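Local coordinates for protein CheA (Treponema denticola, PDB 6Y1Y) that probably autophosphorylates as a histidine kinase and relays chemoreceptor signals to the flagellar motors, this piece being its dimerization domain, at residues Thr23-Leu27 against Ser107-Leu111. Residues are numbered along the deposited sequence; the frame is centred on the assembly and turned at random.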
loop_
_atom_site.group_PDB
_atom_site.type_symbol
_atom_site.label_atom_id
_atom_site.label_comp_id
_atom_site.label_asym_id
_atom_site.label_seq_id
_atom_site.Cartn_x
_atom_site.Cartn_y
_atom_site.Cartn_z
ATOM N N THR B 23 -14.089 8.890 -11.456
ATOM C CA THR B 23 -12.709 8.662 -11.058
ATOM C C THR B 23 -12.526 8.875 -9.558
ATOM O O THR B 23 -11.847 8.083 -8.891
ATOM C CB THR B 23 -11.798 9.574 -11.881
ATOM O OG1 THR B 23 -11.952 9.256 -13.271
ATOM C CG2 THR B 23 -10.353 9.378 -11.503
ATOM N N LYS B 24 -13.145 9.928 -9.004
ATOM C CA LYS B 24 -13.084 10.154 -7.559
ATOM C C LYS B 24 -13.640 8.967 -6.782
ATOM O O LYS B 24 -13.052 8.541 -5.779
ATOM C CB LYS B 24 -13.841 11.434 -7.188
ATOM C CG LYS B 24 -13.728 11.839 -5.707
ATOM C CD LYS B 24 -14.820 11.241 -4.791
ATOM C CE LYS B 24 -14.354 11.242 -3.328
ATOM N NZ LYS B 24 -15.337 10.650 -2.367
ATOM N N ALA B 25 -14.776 8.427 -7.218
ATOM C CA ALA B 25 -15.341 7.272 -6.527
ATOM C C ALA B 25 -14.376 6.096 -6.565
ATOM O O ALA B 25 -14.244 5.353 -5.581
ATOM C CB ALA B 25 -16.690 6.893 -7.142
ATOM N N SER B 26 -13.666 5.920 -7.682
ATOM C CA SER B 26 -12.718 4.817 -7.772
ATOM C C SER B 26 -11.512 5.068 -6.875
ATOM O O SER B 26 -11.034 4.156 -6.193
ATOM C CB SER B 26 -12.289 4.634 -9.225
ATOM O OG SER B 26 -11.222 3.707 -9.356
ATOM N N LEU B 27 -11.051 6.317 -6.814
ATOM C CA LEU B 27 -9.939 6.659 -5.934
ATOM C C LEU B 27 -10.327 6.465 -4.479
ATOM O O LEU B 27 -9.510 6.012 -3.671
ATOM C CB LEU B 27 -9.489 8.102 -6.185
ATOM C CG LEU B 27 -8.762 8.293 -7.514
ATOM C CD1 LEU B 27 -8.712 9.755 -7.908
ATOM C CD2 LEU B 27 -7.347 7.716 -7.448
ATOM N N SER B 107 -6.308 4.917 -12.121
ATOM C CA SER B 107 -7.275 5.986 -11.865
ATOM C C SER B 107 -6.591 7.340 -11.781
ATOM O O SER B 107 -7.151 8.351 -12.226
ATOM C CB SER B 107 -8.044 5.705 -10.577
ATOM O OG SER B 107 -8.841 4.537 -10.692
ATOM N N SER B 108 -5.392 7.385 -11.195
ATOM C CA SER B 108 -4.635 8.633 -11.123
ATOM C C SER B 108 -4.268 9.139 -12.508
ATOM O O SER B 108 -4.373 10.340 -12.788
ATOM C CB SER B 108 -3.376 8.425 -10.281
ATOM O OG SER B 108 -2.655 9.636 -10.123
ATOM N N GLN B 109 -3.845 8.239 -13.399
ATOM C CA GLN B 109 -3.519 8.698 -14.744
ATOM C C GLN B 109 -4.760 9.214 -15.455
ATOM O O GLN B 109 -4.697 10.216 -16.180
ATOM C CB GLN B 109 -2.880 7.579 -15.553
ATOM C CG GLN B 109 -2.449 8.055 -16.923
ATOM C CD GLN B 109 -1.633 7.032 -17.673
ATOM O OE1 GLN B 109 -0.436 6.868 -17.421
ATOM N NE2 GLN B 109 -2.264 6.358 -18.611
ATOM N N ASN B 110 -5.894 8.547 -15.258
ATOM C CA ASN B 110 -7.133 9.021 -15.855
ATOM C C ASN B 110 -7.490 10.401 -15.332
ATOM O O ASN B 110 -7.918 11.274 -16.098
ATOM C CB ASN B 110 -8.263 8.029 -15.580
ATOM C CG ASN B 110 -9.424 8.193 -16.541
ATOM O OD1 ASN B 110 -9.231 8.310 -17.752
ATOM N ND2 ASN B 110 -10.631 8.223 -16.002
ATOM N N LEU B 111 -7.274 10.633 -14.034
ATOM C CA LEU B 111 -7.555 11.947 -13.469
ATOM C C LEU B 111 -6.681 13.012 -14.107
ATOM O O LEU B 111 -7.150 14.122 -14.379
ATOM C CB LEU B 111 -7.355 11.924 -11.956
ATOM C CG LEU B 111 -7.605 13.270 -11.274
ATOM C CD1 LEU B 111 -9.038 13.702 -11.470
ATOM C CD2 LEU B 111 -7.271 13.184 -9.803
HETATM O O HOH W 1 -8.563 3.747 -8.197
#
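Thr23 lays its methyl CG2 over the backbone of the partner helix, 3.4 Å from Ser107 O and 4.0 Å from Leu111 CB. Its OG1 lies beside the backbone N (chi1 -61°), which leaves CG2 anti to that N and OG1 at the flank of the contact, where Asn110 ND2 donates to it over 3.2 Å. The N-H...O angle of 136° shows a bent bond, with OG1 tilted from the amide plane. Both groups are also held within their own helices, Thr23 OG1 by Glu19 O and Asn110 OD1 by Arg113.

One turn along, Ser26 OG and Ser107 OG stand 2.9 Å apart. A water 2.6 Å from Ser107 OG also gives a weak bond to Ser26 O, bridging the two helices. On the apolar side Leu27 CD2 packs on Ser107 CB at 3.8 Å, while Leu27 CD1 meets Leu111 CD2 at 4.2 Å, the side chains crossing at about a right angle; Leu27 packs on Leu111 of the second subunit and Leu111 on its Leu27, extending this layer across the dimer.

The short segments run antiparallel at 152°, within a hairpin of helix 7-67 and a returning arm broken into helices 72-87 and 93-125; paired with its copy, it forms the dimeric four-helix bundle typical of CheA dimerization domains.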